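Local coordinates for metallo-beta-lactamase superfamily protein (Thermus thermophilus, PDB 2ZWR), which has the metallo-beta-lactamase fold, carries a two-zinc centre and is probably a hydrolase of as yet unspecified substrate, at residues A[106-111]-A[117-122]; A[16-21]-A[139-144]. All blocks are in the same frame, centred on the assembly; numbering follows the deposited sequence.

Interaction 1: residues A[106-111]-A[117-122]; sequences RPLEEG and FQVLHL. With ZN (zinc ion), chain F.
E110 reaches from the turn at 108-111 along the edge of strand 117-121 and accepts a hydrogen bond from the H121 amide through its carboxylate. The CB of E110 rests against CB of H121, 3.9 Å away. CG lies anti to the backbone N (chi1 172°) and the chain then bends at chi2 (76°), which folds the carboxylate back over the strand, where E110 CD comes within 3.6 Å of H121 N. E110 OE1 takes the bond from H121 N at 2.8 Å, the donor standing well above the carboxylate plane. The same OE1 also forms a salt bridge to R170 of helix 161-171, so the buried amide and the arginine share one oxygen; the positive charge probably helps keep the carboxylate ionised. E110 OE2 is turned back along the strand and passes 4.0 Å from L120 CA.

A second bond joins the backbones, from G111 N to V119 O at 2.9 Å. Here the chain crosses from one sheet to the other of the alpha-beta/beta-alpha sandwich of the metallo-beta-lactamase fold: strand 106-107 is the outermost of one, and after the turn the polypeptide enters the other as the hairpin 113-114/117-121. V119 is also backbone-bonded to M112, the residue after G111.

V119 supplies the apolar part of the contact. Its CG1 sits 3.3 Å from E109 O, while CG2 of V119 meets CD2 of L108 at 4.1 Å, the two side chains crossing at about a right angle; L114 of the hairpin packs on both. H121 begins beside E110, but its ring swings away to bind a zinc ion through ND1, while NE2 donates to P127 O and the ring stacks with H77.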
loop_
_atom_site.group_PDB
_atom_site.type_symbol
_atom_site.label_atom_id
_atom_site.label_comp_id
_atom_site.label_asym_id
_atom_site.label_seq_id
_atom_site.Cartn_x
_atom_site.Cartn_y
_atom_site.Cartn_z
ATOM N N ARG A 106 -5.614 -13.315 -3.122
ATOM C CA ARG A 106 -6.835 -13.331 -2.324
ATOM C C ARG A 106 -7.465 -11.946 -2.377
ATOM O O ARG A 106 -6.754 -10.940 -2.366
ATOM C CB ARG A 106 -6.538 -13.726 -0.873
ATOM C CG ARG A 106 -5.961 -15.127 -0.747
ATOM C CD ARG A 106 -5.695 -15.511 0.689
ATOM N NE ARG A 106 -5.106 -16.852 0.794
ATOM C CZ ARG A 106 -4.835 -17.465 1.947
ATOM N NH1 ARG A 106 -5.076 -16.858 3.108
ATOM N NH2 ARG A 106 -4.307 -18.677 1.939
ATOM N N PRO A 107 -8.803 -11.889 -2.474
ATOM C CA PRO A 107 -9.463 -10.602 -2.661
ATOM C C PRO A 107 -9.591 -9.708 -1.420
ATOM O O PRO A 107 -9.676 -10.182 -0.275
ATOM C CB PRO A 107 -10.851 -10.996 -3.183
ATOM C CG PRO A 107 -11.087 -12.343 -2.662
ATOM C CD PRO A 107 -9.757 -13.010 -2.470
ATOM N N LEU A 108 -9.591 -8.413 -1.681
ATOM C CA LEU A 108 -9.970 -7.411 -0.705
ATOM C C LEU A 108 -11.301 -6.805 -1.162
ATOM O O LEU A 108 -11.668 -6.927 -2.334
ATOM C CB LEU A 108 -8.890 -6.331 -0.593
ATOM C CG LEU A 108 -7.529 -6.763 -0.025
ATOM C CD1 LEU A 108 -6.522 -5.628 -0.147
ATOM C CD2 LEU A 108 -7.658 -7.230 1.420
ATOM N N GLU A 109 -12.011 -6.166 -0.238
ATOM C CA GLU A 109 -13.317 -5.578 -0.517
ATOM C C GLU A 109 -13.593 -4.493 0.512
ATOM O O GLU A 109 -13.180 -4.617 1.664
ATOM C CB GLU A 109 -14.406 -6.668 -0.467
ATOM C CG GLU A 109 -15.848 -6.162 -0.618
ATOM C CD GLU A 109 -16.848 -7.257 -0.975
ATOM O OE1 GLU A 109 -16.878 -8.279 -0.252
ATOM O OE2 GLU A 109 -17.586 -7.078 -1.993
ATOM N N GLU A 110 -14.285 -3.434 0.099
ATOM C CA GLU A 110 -14.794 -2.425 1.036
ATOM C C GLU A 110 -15.498 -3.120 2.207
ATOM O O GLU A 110 -16.342 -3.994 1.988
ATOM C CB GLU A 110 -15.765 -1.479 0.320
ATOM C CG GLU A 110 -16.511 -0.510 1.224
ATOM C CD GLU A 110 -15.646 0.636 1.688
ATOM O OE1 GLU A 110 -15.018 1.280 0.827
ATOM O OE2 GLU A 110 -15.593 0.898 2.910
ATOM N N GLY A 111 -15.124 -2.752 3.435
ATOM C CA GLY A 111 -15.767 -3.260 4.647
ATOM C C GLY A 111 -15.154 -4.517 5.247
ATOM O O GLY A 111 -15.473 -4.884 6.383
ATOM N N PHE A 117 -7.351 -4.720 10.575
ATOM C CA PHE A 117 -7.655 -3.563 9.719
ATOM C C PHE A 117 -9.072 -3.617 9.152
ATOM O O PHE A 117 -9.631 -4.693 8.932
ATOM C CB PHE A 117 -6.673 -3.472 8.530
ATOM C CG PHE A 117 -5.235 -3.204 8.924
ATOM C CD1 PHE A 117 -4.860 -1.982 9.472
ATOM C CD2 PHE A 117 -4.256 -4.173 8.715
ATOM C CE1 PHE A 117 -3.537 -1.741 9.822
ATOM C CE2 PHE A 117 -2.937 -3.949 9.059
ATOM C CZ PHE A 117 -2.569 -2.732 9.611
ATOM N N GLN A 118 -9.637 -2.446 8.885
ATOM C CA GLN A 118 -10.843 -2.344 8.076
ATOM C C GLN A 118 -10.417 -1.860 6.688
ATOM O O GLN A 118 -9.663 -0.887 6.563
ATOM C CB GLN A 118 -11.839 -1.377 8.723
ATOM C CG GLN A 118 -13.075 -1.056 7.876
ATOM C CD GLN A 118 -14.001 0.004 8.509
ATOM O OE1 GLN A 118 -15.171 0.110 8.133
ATOM N NE2 GLN A 118 -13.483 0.779 9.466
ATOM N N VAL A 119 -10.889 -2.548 5.652
ATOM C CA VAL A 119 -10.570 -2.192 4.274
ATOM C C VAL A 119 -11.510 -1.098 3.761
ATOM O O VAL A 119 -12.737 -1.232 3.812
ATOM C CB VAL A 119 -10.575 -3.435 3.348
ATOM C CG1 VAL A 119 -10.333 -3.055 1.867
ATOM C CG2 VAL A 119 -9.535 -4.449 3.817
ATOM N N LEU A 120 -10.910 -0.002 3.303
ATOM C CA LEU A 120 -11.621 1.094 2.657
ATOM C C LEU A 120 -11.279 1.065 1.175
ATOM O O LEU A 120 -10.110 1.206 0.816
ATOM C CB LEU A 120 -11.176 2.436 3.252
ATOM C CG LEU A 120 -11.736 2.993 4.575
ATOM C CD1 LEU A 120 -12.139 1.924 5.564
ATOM C CD2 LEU A 120 -10.739 3.950 5.217
ATOM N N HIS A 121 -12.277 0.866 0.319
ATOM C CA HIS A 121 -12.053 0.959 -1.108
ATOM C C HIS A 121 -12.112 2.417 -1.531
ATOM O O HIS A 121 -13.177 3.045 -1.512
ATOM C CB HIS A 121 -13.052 0.121 -1.918
ATOM C CG HIS A 121 -12.785 0.139 -3.394
ATOM N ND1 HIS A 121 -13.750 0.453 -4.326
ATOM C CD2 HIS A 121 -11.648 -0.091 -4.097
ATOM C CE1 HIS A 121 -13.229 0.396 -5.539
ATOM N NE2 HIS A 121 -11.953 0.071 -5.430
ATOM N N LEU A 122 -10.953 2.931 -1.932
ATOM C CA LEU A 122 -10.764 4.334 -2.203
ATOM C C LEU A 122 -10.080 4.512 -3.561
ATOM O O LEU A 122 -8.892 4.810 -3.615
ATOM C CB LEU A 122 -9.927 4.970 -1.079
ATOM C CG LEU A 122 -10.522 4.964 0.342
ATOM C CD1 LEU A 122 -9.474 5.291 1.400
ATOM C CD2 LEU A 122 -11.737 5.913 0.450
HETATM ZN ZN ZN F . -15.804 0.773 -3.761
#

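Interaction 2: residues A[16-21]-A[139-144]; sequences YLVETG and QVFSGD. With ZN (zinc ion), chain D; ZN (zinc ion), chain C.
This is a buried, wholly apolar contact across the interior of the beta-sandwich, between strand 13-20 of one sheet and strand 139-143 of the other. Y16, V18 and F141 all direct their side chains inward from their strands. The core is a T-shaped (edge-to-face) aromatic pair: F141 turns the edge bearing CD1 and CE1 toward one face of the Y16 ring, with centroids 5.1 Å apart and planes at 68°. The approach is off-centre, CE1 of F141 lying 3.5 Å from CG of Y16, near the root of the ring. V18, on the same strand as Y16, meets F141 head-on, CG2 of V18 touching CZ of F141 at 3.6 Å. Side chains of V3 and I27, from strands 2-8 and 23-27, pack on F141 too. Three residues after F141 comes D144, whose OD2 bridges the two zinc ions, 2.1 Å from that of chain C and 2.5 Å from that of chain D, beside a bridging water.

The Y16 hydroxyl bonds to P182 O, so the tyrosine is tethered by its tip. Between the rings the attraction is probably dispersion, helped by slightly positive C-H groups of F141 facing the pi cloud of Y16.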
loop_
_atom_site.group_PDB
_atom_site.type_symbol
_atom_site.label_atom_id
_atom_site.label_comp_id
_atom_site.label_asym_id
_atom_site.label_seq_id
_atom_site.Cartn_x
_atom_site.Cartn_y
_atom_site.Cartn_z
ATOM N N TYR A 16 5.562 -1.447 4.612
ATOM C CA TYR A 16 5.351 -1.444 6.054
ATOM C C TYR A 16 5.245 -2.866 6.556
ATOM O O TYR A 16 4.372 -3.619 6.115
ATOM C CB TYR A 16 4.097 -0.625 6.449
ATOM C CG TYR A 16 4.193 0.845 6.061
ATOM C CD1 TYR A 16 4.791 1.779 6.915
ATOM C CD2 TYR A 16 3.722 1.291 4.827
ATOM C CE1 TYR A 16 4.912 3.133 6.544
ATOM C CE2 TYR A 16 3.840 2.639 4.452
ATOM C CZ TYR A 16 4.436 3.548 5.318
ATOM O OH TYR A 16 4.542 4.876 4.949
ATOM N N LEU A 17 6.163 -3.231 7.447
ATOM C CA LEU A 17 6.087 -4.470 8.201
ATOM C C LEU A 17 5.404 -4.137 9.521
ATOM O O LEU A 17 5.918 -3.370 10.325
ATOM C CB LEU A 17 7.480 -5.068 8.420
ATOM C CG LEU A 17 7.583 -6.377 9.220
ATOM C CD1 LEU A 17 6.858 -7.551 8.535
ATOM C CD2 LEU A 17 9.061 -6.727 9.518
ATOM N N VAL A 18 4.223 -4.698 9.717
ATOM C CA VAL A 18 3.345 -4.283 10.805
ATOM C C VAL A 18 3.019 -5.497 11.662
ATOM O O VAL A 18 2.554 -6.519 11.147
ATOM C CB VAL A 18 2.012 -3.675 10.266
ATOM C CG1 VAL A 18 1.119 -3.208 11.416
ATOM C CG2 VAL A 18 2.288 -2.532 9.273
ATOM N N GLU A 19 3.260 -5.380 12.962
ATOM C CA GLU A 19 2.838 -6.409 13.905
ATOM C C GLU A 19 1.383 -6.147 14.275
ATOM O O GLU A 19 1.060 -5.102 14.803
ATOM C CB GLU A 19 3.734 -6.432 15.155
ATOM C CG GLU A 19 3.509 -7.671 16.050
ATOM C CD GLU A 19 4.580 -7.863 17.140
ATOM O OE1 GLU A 19 5.356 -6.914 17.427
ATOM O OE2 GLU A 19 4.637 -8.980 17.714
ATOM N N THR A 20 0.500 -7.091 13.975
ATOM C CA THR A 20 -0.909 -6.947 14.340
ATOM C C THR A 20 -1.256 -7.918 15.473
ATOM O O THR A 20 -0.449 -8.778 15.840
ATOM C CB THR A 20 -1.857 -7.151 13.113
ATOM O OG1 THR A 20 -2.147 -8.544 12.928
ATOM C CG2 THR A 20 -1.233 -6.582 11.823
ATOM N N GLY A 21 -2.453 -7.775 16.030
ATOM C CA GLY A 21 -2.948 -8.720 17.034
ATOM C C GLY A 21 -3.112 -10.133 16.488
ATOM O O GLY A 21 -3.237 -11.088 17.261
ATOM N N GLN A 139 -4.685 4.875 13.017
ATOM C CA GLN A 139 -3.721 4.932 11.923
ATOM C C GLN A 139 -4.255 4.316 10.645
ATOM O O GLN A 139 -5.126 3.441 10.676
ATOM C CB GLN A 139 -2.387 4.289 12.326
ATOM C CG GLN A 139 -2.412 2.772 12.460
ATOM C CD GLN A 139 -1.187 2.242 13.184
ATOM O OE1 GLN A 139 -0.087 2.781 13.050
ATOM N NE2 GLN A 139 -1.372 1.184 13.959
ATOM N N VAL A 140 -3.718 4.775 9.520
ATOM C CA VAL A 140 -4.172 4.316 8.221
ATOM C C VAL A 140 -2.969 4.125 7.293
ATOM O O VAL A 140 -2.031 4.936 7.280
ATOM C CB VAL A 140 -5.272 5.275 7.618
ATOM C CG1 VAL A 140 -4.694 6.639 7.231
ATOM C CG2 VAL A 140 -5.987 4.623 6.433
ATOM N N PHE A 141 -2.993 3.026 6.557
ATOM C CA PHE A 141 -2.006 2.748 5.522
ATOM C C PHE A 141 -2.748 2.979 4.215
ATOM O O PHE A 141 -3.452 2.099 3.708
ATOM C CB PHE A 141 -1.478 1.307 5.666
ATOM C CG PHE A 141 -0.711 1.086 6.951
ATOM C CD1 PHE A 141 0.673 1.253 6.990
ATOM C CD2 PHE A 141 -1.373 0.764 8.129
ATOM C CE1 PHE A 141 1.391 1.082 8.196
ATOM C CE2 PHE A 141 -0.670 0.580 9.334
ATOM C CZ PHE A 141 0.706 0.742 9.366
ATOM N N SER A 142 -2.612 4.196 3.703
ATOM C CA SER A 142 -3.512 4.688 2.656
ATOM C C SER A 142 -2.858 4.737 1.275
ATOM O O SER A 142 -3.377 5.376 0.363
ATOM C CB SER A 142 -4.049 6.063 3.053
ATOM O OG SER A 142 -2.995 6.863 3.573
ATOM N N GLY A 143 -1.718 4.068 1.134
ATOM C CA GLY A 143 -1.029 3.985 -0.147
ATOM C C GLY A 143 -0.755 5.336 -0.774
ATOM O O GLY A 143 -0.224 6.247 -0.126
ATOM N N ASP A 144 -1.120 5.470 -2.046
ATOM C CA ASP A 144 -0.829 6.695 -2.771
ATOM C C ASP A 144 -2.024 7.645 -2.858
ATOM O O ASP A 144 -2.131 8.407 -3.814
ATOM C CB ASP A 144 -0.302 6.376 -4.172
ATOM C CG ASP A 144 1.029 5.636 -4.151
ATOM O OD1 ASP A 144 1.567 5.386 -3.039
ATOM O OD2 ASP A 144 1.527 5.292 -5.257
HETATM ZN ZN ZN D . 0.601 4.118 -7.307
HETATM ZN ZN ZN C . 3.412 4.373 -5.597
HETATM O O HOH W 1 2.675 4.138 -7.341
#

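Interaction 1 lies, along the chain, inside the long loop closed by interaction 2, and their centres are 13 Å apart. The bridge between them is F117, at the start of strand 117-121: its CE1 meets CD2 of F141 at 3.7 Å and its CZ approaches CG1 of V18 at 4.1 Å, extending the core of interaction 2. Both contacts link the same two sheets, interaction 2 strand to strand, interaction 1 through the connection that follows strand 106-107. Segment 139-144 ends in D144, a ligand of both ions of the two-zinc centre, whereas H121 in 117-122 binds a separate zinc; the H121 side chain lies about 10 Å from that of H125, a ligand of that centre.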